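Local coordinates for uncharacterized protein (Kutzneria albida DSM 43870, PDB 5M6Q) that probably cross-links proteins as a microbial transglutaminase, transferring the gamma-glutamyl group of a protein glutamine to an amine, at residues Phe131-Gln135 against His145-Arg149; Thr182-His187 against Gln199-Tyr205. All coordinates share one frame; numbering follows the deposited sequence.

Interaction 1 of 2, residues Phe131-Gln135 against His145-Arg149; sequences FYSWQ and HTTYR
Phe131 drives its ring edge into a face of Tyr148 in a T-shaped pair that joins the end of strand 122-131, and the loop that follows, to the type I turn Thr146-Arg149 at the end of helix 141-146. The ring centroids of Phe131 and Tyr148 are 5.1 Å apart and their planes stand at 90°; Phe131 CE2 comes down near the middle of the Tyr148 ring, 3.8 Å from Tyr148 CD2. Thr147 CG2 covers the opposite face, so the phenol is held between an aromatic edge and a methyl group. At its edge Ser133 O lies in the ring plane, 3.3 Å from Tyr148 CE2, while the phenol end runs at about a right angle across the Gln135 chain, Tyr148 OH 3.2 Å from Gln135 CG. The hydroxyl itself is hydrogen-bonded to Thr161 OG1. An alanine in place of Tyr148 would probably leave the Phe131 edge without its aromatic face, open a gap beside Gln135 and deprive the Thr161 hydroxyl of its mate.

Polar contacts are fewer. His145 ND1 reaches Ser133 OG across the contact in a weak hydrogen bond of 3.5 Å, with the oxygen in the imidazole plane; the stronger partner of that hydroxyl is Asp213. Trp134 lies obliquely near the same imidazole, Trp134 CE3 4.4 Å from His145 CE1, and its indole N-H is taken by Trp139 O.

Each segment also braces itself. Arg149 NH1 bonds to His145 O at 3.3 Å, the donor sitting above the carbonyl plane, and forms a salt bridge with Glu214. The bend of the Gln135 chain at CB-CG (chi2 -60°) turns its amide back over the loop, where Gln135 NE2 donates to Tyr132 O at 2.7 Å with an N-H...O angle of 149°.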
loop_
_atom_site.group_PDB
_atom_site.type_symbol
_atom_site.label_atom_id
_atom_site.label_comp_id
_atom_site.label_asym_id
_atom_site.label_seq_id
_atom_site.Cartn_x
_atom_site.Cartn_y
_atom_site.Cartn_z
ATOM N N PHE A 131 -3.061 -10.766 3.766
ATOM C CA PHE A 131 -4.374 -11.316 3.471
ATOM C C PHE A 131 -4.362 -12.841 3.523
ATOM O O PHE A 131 -3.333 -13.466 3.793
ATOM C CB PHE A 131 -4.859 -10.814 2.099
ATOM C CG PHE A 131 -3.976 -11.224 0.937
ATOM C CD1 PHE A 131 -2.792 -10.545 0.665
ATOM C CD2 PHE A 131 -4.355 -12.267 0.095
ATOM C CE1 PHE A 131 -1.996 -10.898 -0.413
ATOM C CE2 PHE A 131 -3.555 -12.633 -1.000
ATOM C CZ PHE A 131 -2.374 -11.950 -1.251
ATOM N N TYR A 132 -5.526 -13.430 3.287
ATOM C CA TYR A 132 -5.712 -14.871 3.337
ATOM C C TYR A 132 -5.825 -15.407 1.910
ATOM O O TYR A 132 -6.510 -14.826 1.072
ATOM C CB TYR A 132 -6.960 -15.200 4.163
ATOM C CG TYR A 132 -7.263 -16.667 4.376
ATOM C CD1 TYR A 132 -6.313 -17.539 4.874
ATOM C CD2 TYR A 132 -8.525 -17.164 4.106
ATOM C CE1 TYR A 132 -6.618 -18.881 5.088
ATOM C CE2 TYR A 132 -8.843 -18.485 4.321
ATOM C CZ TYR A 132 -7.897 -19.339 4.811
ATOM O OH TYR A 132 -8.246 -20.656 5.000
ATOM N N SER A 133 -5.142 -16.511 1.643
ATOM C CA SER A 133 -5.007 -17.035 0.288
ATOM C C SER A 133 -6.270 -17.700 -0.219
ATOM O O SER A 133 -6.535 -17.688 -1.415
ATOM C CB SER A 133 -3.858 -18.038 0.219
ATOM O OG SER A 133 -4.112 -19.127 1.073
ATOM N N TRP A 134 -7.052 -18.271 0.691
ATOM C CA TRP A 134 -8.215 -19.057 0.298
ATOM C C TRP A 134 -9.415 -18.158 -0.003
ATOM O O TRP A 134 -10.364 -18.101 0.770
ATOM C CB TRP A 134 -8.563 -20.067 1.400
ATOM C CG TRP A 134 -8.962 -21.412 0.885
ATOM C CD1 TRP A 134 -9.867 -21.671 -0.102
ATOM C CD2 TRP A 134 -8.488 -22.684 1.336
ATOM N NE1 TRP A 134 -9.978 -23.021 -0.303
ATOM C CE2 TRP A 134 -9.144 -23.668 0.568
ATOM C CE3 TRP A 134 -7.570 -23.087 2.307
ATOM C CZ2 TRP A 134 -8.918 -25.034 0.748
ATOM C CZ3 TRP A 134 -7.343 -24.447 2.482
ATOM C CH2 TRP A 134 -8.016 -25.401 1.707
ATOM N N GLN A 135 -9.374 -17.471 -1.139
ATOM C CA GLN A 135 -10.310 -16.384 -1.410
ATOM C C GLN A 135 -11.661 -16.886 -1.898
ATOM O O GLN A 135 -12.643 -16.140 -1.930
ATOM C CB GLN A 135 -9.697 -15.415 -2.429
ATOM C CG GLN A 135 -8.701 -14.440 -1.795
ATOM C CD GLN A 135 -9.342 -13.589 -0.715
ATOM O OE1 GLN A 135 -10.220 -12.767 -0.994
ATOM N NE2 GLN A 135 -8.917 -13.788 0.524
ATOM N N HIS A 145 -3.083 -22.144 -2.336
ATOM C CA HIS A 145 -1.702 -21.917 -1.942
ATOM C C HIS A 145 -0.749 -21.631 -3.093
ATOM O O HIS A 145 0.427 -21.384 -2.857
ATOM C CB HIS A 145 -1.200 -23.108 -1.141
ATOM C CG HIS A 145 -1.887 -23.259 0.179
ATOM N ND1 HIS A 145 -2.687 -22.271 0.715
ATOM C CD2 HIS A 145 -1.910 -24.282 1.063
ATOM C CE1 HIS A 145 -3.168 -22.679 1.877
ATOM N NE2 HIS A 145 -2.710 -23.896 2.111
ATOM N N THR A 146 -1.239 -21.647 -4.331
ATOM C CA THR A 146 -0.372 -21.288 -5.447
ATOM C C THR A 146 -0.864 -20.057 -6.193
ATOM O O THR A 146 -0.127 -19.497 -6.991
ATOM C CB THR A 146 -0.232 -22.432 -6.467
ATOM O OG1 THR A 146 -1.517 -22.723 -7.026
ATOM C CG2 THR A 146 0.330 -23.675 -5.801
ATOM N N THR A 147 -2.102 -19.640 -5.948
ATOM C CA THR A 147 -2.681 -18.534 -6.713
ATOM C C THR A 147 -1.887 -17.243 -6.522
ATOM O O THR A 147 -1.709 -16.481 -7.465
ATOM C CB THR A 147 -4.172 -18.297 -6.341
ATOM O OG1 THR A 147 -4.967 -19.398 -6.807
ATOM C CG2 THR A 147 -4.705 -17.018 -6.967
ATOM N N TYR A 148 -1.379 -16.996 -5.322
ATOM C CA TYR A 148 -0.729 -15.711 -5.081
ATOM C C TYR A 148 0.785 -15.848 -5.015
ATOM O O TYR A 148 1.465 -15.026 -4.415
ATOM C CB TYR A 148 -1.293 -15.064 -3.812
ATOM C CG TYR A 148 -2.776 -14.856 -3.944
ATOM C CD1 TYR A 148 -3.280 -13.901 -4.823
ATOM C CD2 TYR A 148 -3.675 -15.651 -3.241
ATOM C CE1 TYR A 148 -4.628 -13.719 -4.966
ATOM C CE2 TYR A 148 -5.033 -15.481 -3.383
ATOM C CZ TYR A 148 -5.504 -14.519 -4.253
ATOM O OH TYR A 148 -6.862 -14.355 -4.416
ATOM N N ARG A 149 1.320 -16.873 -5.668
ATOM C CA ARG A 149 2.770 -17.014 -5.722
ATOM C C ARG A 149 3.363 -15.972 -6.667
ATOM O O ARG A 149 2.828 -15.723 -7.751
ATOM C CB ARG A 149 3.172 -18.425 -6.153
ATOM C CG ARG A 149 2.714 -19.525 -5.169
ATOM C CD ARG A 149 3.699 -19.830 -4.000
ATOM N NE ARG A 149 4.023 -18.680 -3.143
ATOM C CZ ARG A 149 3.170 -18.099 -2.304
ATOM N NH1 ARG A 149 1.924 -18.548 -2.204
ATOM N NH2 ARG A 149 3.555 -17.059 -1.573
#

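Interaction 2 of 2, residues Thr182-His187 against Gln199-Tyr205; sequences TNTWWH and QSTLRHY
Ser200 is hydrogen-bonded to two residues of 182-187, by backbone and by side chain. Trp185 N donates to Ser200 O, and Ser200 N to Trp185 O at 2.8 Å. Ser200 OG lies in the His187 imidazole plane, 2.7 Å from His187 NE2; the far nitrogen, His187 ND1, bonds to Asp174. The Asp174-His187 pair is consistent with the Asp and His of the Cys-Asp-His site of microbial transglutaminases. Gln199 NE2 makes a weak bond to Thr184 OG1 (3.3 Å), its stronger partner being Pro5 O.

The two backbone bonds belong to the antiparallel hairpin of strands 184-188 and 196-200, with Trp185-Ser200 a hydrogen-bonded pair and Trp186-Gln199 a non-hydrogen-bonded one. Helix 202-205 comes next, N-capped by Thr201, whose OG1 accepts from His204 N. A water bridges Asn183 O and Leu202 N where the strand gives way to the helix.

Aliphatic groups cover both indoles. Gln199 CB sits 3.7 Å from the centroid of the Trp186 six-membered ring in a CH-pi contact only 4° off the normal. With CG anti to the backbone N (chi1 175°) and the chain extended beyond it, Gln199 runs alongside that indole, its amide plane tilted 18° from the ring. Leu202 CD1 makes the other CH-pi contact, 3.9 Å from the centroid of the Trp185 five-membered ring. Last, the Tyr205 edge meets the His187 face in a T-shaped pair, Tyr205 CD1 3.6 Å from His187 ND1.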
loop_
_atom_site.group_PDB
_atom_site.type_symbol
_atom_site.label_atom_id
_atom_site.label_comp_id
_atom_site.label_asym_id
_atom_site.label_seq_id
_atom_site.Cartn_x
_atom_site.Cartn_y
_atom_site.Cartn_z
ATOM N N THR A 182 11.251 7.256 7.953
ATOM C CA THR A 182 11.702 6.595 9.172
ATOM C C THR A 182 11.808 5.091 9.035
ATOM O O THR A 182 12.173 4.419 9.987
ATOM C CB THR A 182 10.771 6.888 10.361
ATOM O OG1 THR A 182 9.441 6.444 10.061
ATOM C CG2 THR A 182 10.766 8.364 10.690
ATOM N N ASN A 183 11.480 4.563 7.861
ATOM C CA ASN A 183 11.516 3.120 7.639
ATOM C C ASN A 183 10.552 2.399 8.590
ATOM O O ASN A 183 10.903 1.381 9.177
ATOM C CB ASN A 183 12.939 2.574 7.818
ATOM C CG ASN A 183 13.108 1.208 7.224
ATOM O OD1 ASN A 183 12.590 0.926 6.138
ATOM N ND2 ASN A 183 13.824 0.329 7.932
ATOM N N THR A 184 9.345 2.936 8.745
ATOM C CA THR A 184 8.315 2.275 9.545
ATOM C C THR A 184 7.060 2.044 8.721
ATOM O O THR A 184 6.897 2.607 7.642
ATOM C CB THR A 184 7.929 3.077 10.799
ATOM O OG1 THR A 184 7.554 4.412 10.429
ATOM C CG2 THR A 184 9.104 3.139 11.776
ATOM N N TRP A 185 6.177 1.225 9.269
ATOM C CA TRP A 185 4.991 0.773 8.594
ATOM C C TRP A 185 3.778 1.171 9.426
ATOM O O TRP A 185 3.678 0.810 10.597
ATOM C CB TRP A 185 5.073 -0.740 8.369
ATOM C CG TRP A 185 6.165 -1.018 7.394
ATOM C CD1 TRP A 185 7.506 -1.072 7.656
ATOM C CD2 TRP A 185 6.025 -1.177 5.971
ATOM N NE1 TRP A 185 8.206 -1.289 6.488
ATOM C CE2 TRP A 185 7.320 -1.363 5.442
ATOM C CE3 TRP A 185 4.929 -1.199 5.100
ATOM C CZ2 TRP A 185 7.550 -1.567 4.076
ATOM C CZ3 TRP A 185 5.156 -1.412 3.750
ATOM C CH2 TRP A 185 6.457 -1.590 3.248
ATOM N N TRP A 186 2.896 1.966 8.825
ATOM C CA TRP A 186 1.758 2.531 9.537
ATOM C C TRP A 186 0.500 1.741 9.273
ATOM O O TRP A 186 0.089 1.573 8.127
ATOM C CB TRP A 186 1.569 3.989 9.132
ATOM C CG TRP A 186 2.694 4.842 9.613
ATOM C CD1 TRP A 186 3.935 4.945 9.060
ATOM C CD2 TRP A 186 2.697 5.691 10.773
ATOM N NE1 TRP A 186 4.709 5.820 9.798
ATOM C CE2 TRP A 186 3.973 6.290 10.852
ATOM C CE3 TRP A 186 1.748 5.992 11.756
ATOM C CZ2 TRP A 186 4.320 7.187 11.865
ATOM C CZ3 TRP A 186 2.094 6.888 12.757
ATOM C CH2 TRP A 186 3.364 7.476 12.803
ATOM N N HIS A 187 -0.104 1.235 10.336
ATOM C CA HIS A 187 -1.317 0.469 10.182
ATOM C C HIS A 187 -2.228 0.766 11.363
ATOM O O HIS A 187 -2.072 1.788 12.018
ATOM C CB HIS A 187 -1.026 -1.045 10.029
ATOM C CG HIS A 187 -0.141 -1.638 11.087
ATOM N ND1 HIS A 187 -0.439 -2.828 11.712
ATOM C CD2 HIS A 187 1.058 -1.248 11.580
ATOM C CE1 HIS A 187 0.518 -3.130 12.569
ATOM N NE2 HIS A 187 1.441 -2.190 12.506
ATOM N N GLN A 199 2.606 2.291 14.452
ATOM C CA GLN A 199 3.794 2.590 13.680
ATOM C C GLN A 199 4.770 1.472 14.006
ATOM O O GLN A 199 5.306 1.418 15.127
ATOM C CB GLN A 199 4.350 3.973 14.040
ATOM C CG GLN A 199 5.661 4.326 13.355
ATOM C CD GLN A 199 6.320 5.554 13.966
ATOM O OE1 GLN A 199 5.869 6.065 14.994
ATOM N NE2 GLN A 199 7.391 6.035 13.331
ATOM N N SER A 200 4.973 0.560 13.058
ATOM C CA SER A 200 5.734 -0.663 13.338
ATOM C C SER A 200 7.001 -0.815 12.521
ATOM O O SER A 200 7.135 -0.236 11.437
ATOM C CB SER A 200 4.858 -1.890 13.103
ATOM O OG SER A 200 3.744 -1.866 13.969
ATOM N N THR A 201 7.934 -1.600 13.041
ATOM C CA THR A 201 8.993 -2.104 12.186
ATOM C C THR A 201 8.354 -3.049 11.178
ATOM O O THR A 201 7.282 -3.605 11.431
ATOM C CB THR A 201 10.060 -2.877 12.954
ATOM O OG1 THR A 201 9.465 -4.070 13.454
ATOM C CG2 THR A 201 10.636 -2.063 14.113
ATOM N N LEU A 202 9.024 -3.261 10.048
ATOM C CA LEU A 202 8.557 -4.224 9.064
ATOM C C LEU A 202 8.444 -5.619 9.657
ATOM O O LEU A 202 7.469 -6.317 9.408
ATOM C CB LEU A 202 9.486 -4.253 7.847
ATOM C CG LEU A 202 9.056 -5.297 6.813
ATOM C CD1 LEU A 202 7.677 -4.970 6.247
ATOM C CD2 LEU A 202 10.093 -5.458 5.701
ATOM N N ARG A 203 9.427 -6.029 10.457
ATOM C CA ARG A 203 9.357 -7.341 11.081
ATOM C C ARG A 203 8.091 -7.482 11.946
ATOM O O ARG A 203 7.449 -8.523 11.957
ATOM C CB ARG A 203 10.592 -7.619 11.946
ATOM C CG ARG A 203 10.598 -9.030 12.514
ATOM C CD ARG A 203 11.737 -9.288 13.498
ATOM N NE ARG A 203 12.975 -8.614 13.118
ATOM C CZ ARG A 203 13.797 -9.019 12.150
ATOM N NH1 ARG A 203 13.517 -10.104 11.433
ATOM N NH2 ARG A 203 14.903 -8.327 11.894
ATOM N N HIS A 204 7.739 -6.442 12.684
ATOM C CA HIS A 204 6.592 -6.551 13.563
ATOM C C HIS A 204 5.297 -6.559 12.758
ATOM O O HIS A 204 4.383 -7.354 13.023
ATOM C CB HIS A 204 6.580 -5.412 14.574
ATOM C CG HIS A 204 5.370 -5.413 15.446
ATOM N ND1 HIS A 204 5.207 -6.300 16.485
ATOM C CD2 HIS A 204 4.246 -4.662 15.409
ATOM C CE1 HIS A 204 4.040 -6.087 17.060
ATOM N NE2 HIS A 204 3.438 -5.096 16.431
ATOM N N TYR A 205 5.221 -5.664 11.774
ATOM C CA TYR A 205 4.070 -5.620 10.885
ATOM C C TYR A 205 3.872 -6.980 10.184
ATOM O O TYR A 205 2.745 -7.419 9.968
ATOM C CB TYR A 205 4.216 -4.496 9.843
ATOM C CG TYR A 205 3.077 -4.541 8.847
ATOM C CD1 TYR A 205 1.798 -4.127 9.216
ATOM C CD2 TYR A 205 3.258 -5.072 7.574
ATOM C CE1 TYR A 205 0.737 -4.194 8.318
ATOM C CE2 TYR A 205 2.199 -5.147 6.672
ATOM C CZ TYR A 205 0.947 -4.705 7.059
ATOM O OH TYR A 205 -0.118 -4.793 6.185
HETATM O O HOH W 1 11.113 -1.442 9.144
#

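Interaction 2 lies within the antiparallel sheet and the helix after it, interaction 1 at the end of one of its strands and in the loops beyond; their centres are 23 Å apart and nearest atoms about 7 Å apart. Two strands connect them. Strand 122-131 ends in Phe131 of interaction 1 and touches Trp185 of interaction 2 through Ile126 and Ser128; strand 214-223 offers Glu214 to Phe131 and Tyr148, and Gln215 and Phe217 to Tyr205 and Leu202. Each contact also borders bound MES, probably from the crystallisation liquor, through Tyr132 OH and His204 NE2, 22.6 Å apart. Interaction 2 contributes His187, which with Asp174 of strand 174-179 probably belongs to the active site.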